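Local coordinates for protein tryptophanyl-tRNA synthetase (Thermus thermophilus, PDB 2EL7) that probably catalyses the ATP-dependent attachment of tryptophan to tRNA(Trp), as a homodimeric class I aminoacyl-tRNA synthetase, at residues L240-P249 / V270-A281. Residues are numbered along the deposited sequence; the frame is centred on the assembly and turned at random.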
loop_
_atom_site.group_PDB
_atom_site.type_symbol
_atom_site.label_atom_id
_atom_site.label_comp_id
_atom_site.label_asym_id
_atom_site.label_seq_id
_atom_site.Cartn_x
_atom_site.Cartn_y
_atom_site.Cartn_z
ATOM N N LEU A 240 -7.744 -45.858 3.876
ATOM C CA LEU A 240 -6.955 -46.601 4.846
ATOM C C LEU A 240 -5.635 -47.097 4.248
ATOM O O LEU A 240 -4.586 -47.004 4.897
ATOM C CB LEU A 240 -7.755 -47.790 5.370
ATOM C CG LEU A 240 -7.123 -48.564 6.523
ATOM C CD1 LEU A 240 -7.240 -47.764 7.808
ATOM C CD2 LEU A 240 -7.832 -49.896 6.675
ATOM N N PHE A 241 -5.678 -47.623 3.025
ATOM C CA PHE A 241 -4.458 -48.110 2.381
ATOM C C PHE A 241 -3.722 -47.013 1.643
ATOM O O PHE A 241 -2.584 -47.211 1.212
ATOM C CB PHE A 241 -4.768 -49.260 1.426
ATOM C CG PHE A 241 -4.721 -50.607 2.081
ATOM C CD1 PHE A 241 -3.529 -51.315 2.152
ATOM C CD2 PHE A 241 -5.856 -51.140 2.693
ATOM C CE1 PHE A 241 -3.464 -52.535 2.829
ATOM C CE2 PHE A 241 -5.804 -52.361 3.375
ATOM C CZ PHE A 241 -4.608 -53.056 3.444
ATOM N N THR A 242 -4.373 -45.858 1.491
ATOM C CA THR A 242 -3.753 -44.713 0.827
ATOM C C THR A 242 -2.781 -44.117 1.842
ATOM O O THR A 242 -1.594 -43.921 1.553
ATOM C CB THR A 242 -4.807 -43.662 0.428
ATOM O OG1 THR A 242 -5.680 -44.219 -0.564
ATOM C CG2 THR A 242 -4.148 -42.420 -0.138
ATOM N N TYR A 243 -3.292 -43.848 3.039
ATOM C CA TYR A 243 -2.475 -43.319 4.114
ATOM C C TYR A 243 -1.370 -44.315 4.378
ATOM O O TYR A 243 -0.205 -43.940 4.481
ATOM C CB TYR A 243 -3.285 -43.158 5.391
ATOM C CG TYR A 243 -4.302 -42.045 5.380
ATOM C CD1 TYR A 243 -5.076 -41.794 6.508
ATOM C CD2 TYR A 243 -4.486 -41.230 4.260
ATOM C CE1 TYR A 243 -6.014 -40.763 6.535
ATOM C CE2 TYR A 243 -5.429 -40.185 4.279
ATOM C CZ TYR A 243 -6.190 -39.967 5.423
ATOM O OH TYR A 243 -7.168 -38.993 5.457
ATOM N N LEU A 244 -1.728 -45.592 4.488
ATOM C CA LEU A 244 -0.728 -46.625 4.755
ATOM C C LEU A 244 0.447 -46.500 3.788
ATOM O O LEU A 244 1.605 -46.663 4.170
ATOM C CB LEU A 244 -1.349 -48.021 4.633
ATOM C CG LEU A 244 -0.434 -49.213 4.951
ATOM C CD1 LEU A 244 -0.146 -49.248 6.437
ATOM C CD2 LEU A 244 -1.093 -50.510 4.513
ATOM N N SER A 245 0.135 -46.199 2.534
ATOM C CA SER A 245 1.144 -46.058 1.481
ATOM C C SER A 245 2.112 -44.909 1.751
ATOM O O SER A 245 3.316 -44.999 1.472
ATOM C CB SER A 245 0.439 -45.828 0.147
ATOM O OG SER A 245 -0.585 -46.796 -0.018
ATOM N N TYR A 246 1.563 -43.827 2.291
ATOM C CA TYR A 246 2.333 -42.638 2.617
ATOM C C TYR A 246 3.371 -42.881 3.700
ATOM O O TYR A 246 4.452 -42.303 3.649
ATOM C CB TYR A 246 1.409 -41.544 3.132
ATOM C CG TYR A 246 0.362 -41.039 2.160
ATOM C CD1 TYR A 246 -0.746 -40.334 2.632
ATOM C CD2 TYR A 246 0.495 -41.216 0.780
ATOM C CE1 TYR A 246 -1.690 -39.812 1.765
ATOM C CE2 TYR A 246 -0.464 -40.701 -0.107
ATOM C CZ TYR A 246 -1.550 -40.001 0.396
ATOM O OH TYR A 246 -2.530 -39.501 -0.447
ATOM N N PHE A 247 3.047 -43.740 4.669
ATOM C CA PHE A 247 3.932 -43.970 5.813
ATOM C C PHE A 247 4.553 -45.319 6.139
ATOM O O PHE A 247 5.158 -45.459 7.205
ATOM C CB PHE A 247 3.218 -43.500 7.064
ATOM C CG PHE A 247 2.621 -42.155 6.923
ATOM C CD1 PHE A 247 1.256 -42.014 6.657
ATOM C CD2 PHE A 247 3.431 -41.023 6.985
ATOM C CE1 PHE A 247 0.706 -40.774 6.453
ATOM C CE2 PHE A 247 2.893 -39.759 6.779
ATOM C CZ PHE A 247 1.525 -39.626 6.511
ATOM N N ALA A 248 4.399 -46.309 5.266
ATOM C CA ALA A 248 4.969 -47.622 5.531
ATOM C C ALA A 248 5.603 -48.139 4.254
ATOM O O ALA A 248 5.105 -47.869 3.155
ATOM C CB ALA A 248 3.891 -48.573 6.023
ATOM N N PRO A 249 6.702 -48.905 4.380
ATOM C CA PRO A 249 7.426 -49.464 3.233
ATOM C C PRO A 249 6.572 -50.249 2.238
ATOM O O PRO A 249 5.578 -50.870 2.617
ATOM C CB PRO A 249 8.518 -50.308 3.894
ATOM C CG PRO A 249 7.934 -50.671 5.229
ATOM C CD PRO A 249 7.237 -49.427 5.654
ATOM N N VAL A 270 -4.789 -53.492 10.217
ATOM C CA VAL A 270 -4.234 -52.501 9.317
ATOM C C VAL A 270 -4.202 -51.114 9.952
ATOM O O VAL A 270 -3.227 -50.372 9.809
ATOM C CB VAL A 270 -5.033 -52.440 8.023
ATOM C CG1 VAL A 270 -4.417 -51.412 7.099
ATOM C CG2 VAL A 270 -5.054 -53.811 7.370
ATOM N N LYS A 271 -5.262 -50.772 10.672
ATOM C CA LYS A 271 -5.337 -49.472 11.316
ATOM C C LYS A 271 -4.216 -49.236 12.323
ATOM O O LYS A 271 -3.682 -48.129 12.417
ATOM C CB LYS A 271 -6.704 -49.310 11.967
ATOM C CG LYS A 271 -7.816 -49.194 10.931
ATOM C CD LYS A 271 -9.189 -49.118 11.575
ATOM C CE LYS A 271 -10.245 -48.721 10.558
ATOM N NZ LYS A 271 -11.611 -48.831 11.108
ATOM N N ARG A 272 -3.852 -50.278 13.061
ATOM C CA ARG A 272 -2.776 -50.190 14.043
ATOM C C ARG A 272 -1.429 -50.127 13.325
ATOM O O ARG A 272 -0.502 -49.462 13.802
ATOM C CB ARG A 272 -2.785 -51.407 14.972
ATOM C CG ARG A 272 -4.090 -51.651 15.713
ATOM C CD ARG A 272 -4.030 -51.221 17.177
ATOM N NE ARG A 272 -2.878 -51.784 17.886
ATOM C CZ ARG A 272 -2.809 -51.961 19.208
ATOM N NH1 ARG A 272 -3.834 -51.631 19.991
ATOM N NH2 ARG A 272 -1.701 -52.450 19.751
ATOM N N ILE A 273 -1.297 -50.827 12.197
ATOM C CA ILE A 273 -0.028 -50.782 11.468
ATOM C C ILE A 273 0.100 -49.356 10.932
ATOM O O ILE A 273 1.188 -48.776 10.950
ATOM C CB ILE A 273 0.020 -51.729 10.262
ATOM C CG1 ILE A 273 -0.177 -53.185 10.696
ATOM C CG2 ILE A 273 1.356 -51.566 9.557
ATOM C CD1 ILE A 273 1.082 -53.864 11.197
ATOM N N LEU A 274 -1.018 -48.807 10.451
ATOM C CA LEU A 274 -1.043 -47.443 9.932
ATOM C C LEU A 274 -0.681 -46.439 11.039
ATOM O O LEU A 274 0.196 -45.598 10.869
ATOM C CB LEU A 274 -2.429 -47.104 9.388
ATOM C CG LEU A 274 -2.637 -45.619 9.056
ATOM C CD1 LEU A 274 -1.618 -45.160 7.990
ATOM C CD2 LEU A 274 -4.060 -45.403 8.582
ATOM N N PHE A 275 -1.369 -46.545 12.170
ATOM C CA PHE A 275 -1.134 -45.678 13.307
ATOM C C PHE A 275 0.334 -45.704 13.738
ATOM O O PHE A 275 1.006 -44.668 13.727
ATOM C CB PHE A 275 -2.029 -46.109 14.467
ATOM C CG PHE A 275 -1.861 -45.283 15.708
ATOM C CD1 PHE A 275 -2.324 -43.976 15.760
ATOM C CD2 PHE A 275 -1.232 -45.814 16.827
ATOM C CE1 PHE A 275 -2.163 -43.209 16.908
ATOM C CE2 PHE A 275 -1.065 -45.051 17.990
ATOM C CZ PHE A 275 -1.534 -43.743 18.025
ATOM N N ASP A 276 0.842 -46.878 14.109
ATOM C CA ASP A 276 2.237 -46.973 14.539
ATOM C C ASP A 276 3.206 -46.313 13.559
ATOM O O ASP A 276 4.128 -45.587 13.968
ATOM C CB ASP A 276 2.663 -48.439 14.747
ATOM C CG ASP A 276 1.871 -49.124 15.837
ATOM O OD1 ASP A 276 1.533 -48.429 16.824
ATOM O OD2 ASP A 276 1.596 -50.347 15.710
ATOM N N HIS A 277 3.005 -46.585 12.270
ATOM C CA HIS A 277 3.867 -46.031 11.232
ATOM C C HIS A 277 3.649 -44.533 11.095
ATOM O O HIS A 277 4.587 -43.784 10.834
ATOM C CB HIS A 277 3.618 -46.754 9.902
ATOM C CG HIS A 277 4.354 -48.054 9.787
ATOM N ND1 HIS A 277 5.564 -48.171 9.133
ATOM C CD2 HIS A 277 4.088 -49.277 10.303
ATOM C CE1 HIS A 277 6.009 -49.410 9.253
ATOM N NE2 HIS A 277 5.134 -50.100 9.958
ATOM N N LEU A 278 2.413 -44.094 11.303
ATOM C CA LEU A 278 2.121 -42.683 11.205
ATOM C C LEU A 278 2.813 -41.932 12.337
ATOM O O LEU A 278 3.511 -40.965 12.074
ATOM C CB LEU A 278 0.613 -42.447 11.236
ATOM C CG LEU A 278 0.235 -40.973 11.267
ATOM C CD1 LEU A 278 0.871 -40.270 10.075
ATOM C CD2 LEU A 278 -1.278 -40.827 11.265
ATOM N N MET A 279 2.635 -42.394 13.575
ATOM C CA MET A 279 3.243 -41.773 14.762
ATOM C C MET A 279 4.759 -41.791 14.721
ATOM O O MET A 279 5.423 -40.921 15.297
ATOM C CB MET A 279 2.809 -42.476 16.054
ATOM C CG MET A 279 1.339 -42.306 16.429
ATOM S SD MET A 279 0.755 -40.609 16.157
ATOM C CE MET A 279 1.824 -39.693 17.231
ATOM N N GLU A 280 5.316 -42.787 14.055
ATOM C CA GLU A 280 6.755 -42.869 13.964
ATOM C C GLU A 280 7.271 -41.828 12.969
ATOM O O GLU A 280 8.402 -41.345 13.091
ATOM C CB GLU A 280 7.176 -44.285 13.532
ATOM C CG GLU A 280 8.691 -44.525 13.514
ATOM C CD GLU A 280 9.373 -44.001 14.772
ATOM O OE1 GLU A 280 8.838 -44.228 15.888
ATOM O OE2 GLU A 280 10.443 -43.365 14.642
ATOM N N ALA A 281 6.442 -41.474 11.991
ATOM C CA ALA A 281 6.837 -40.496 10.980
ATOM C C ALA A 281 6.841 -39.085 11.561
ATOM O O ALA A 281 7.729 -38.289 11.267
ATOM C CB ALA A 281 5.888 -40.568 9.774
#
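Leu278 sets CD1 over the centre of the Phe247 ring, 3.6 Å from the centroid and 10° off the normal, a CH-pi contact. Tyr246 CB lies against the opposite face, nearer the rim, and Ala281 CB approaches Phe247 CD2 obliquely at 3.7 Å. An alanine in place of Phe247 would probably leave Leu278 CD1 and Ala281 CB without their partner and open a gap between the helices.

Leu274 takes the middle: with CG anti to the backbone N (chi1 169°), it carries CD1 to 3.7 Å from Tyr243 CB, while its CD2 meets Leu240 CD1. Further back, Val270 CG1 touches Leu240 CD2 at 3.8 Å and covers one face of the Phe241 ring. Just beyond the end of helix 240-247, Ala248 CB sits above the His277 ring toward its rim, and His277 ND1 donates a weak, bent hydrogen bond to Phe247 O (3.4 Å).

The axes of segments 240-247 and 270-281 approach to 9.2 Å, their N-to-C directions 37° apart. Tyr243 OH is hydrogen-bonded to Pro188 O, and this helix-helix contact packs beside Val187 and Met196, predicted ATP-site residues, the latter in the predicted KMSKS motif. Helix 250-261 packs on Phe241 and Leu244, helix 210-218 on Leu274 and Leu278, and helix 16-33 on Phe247.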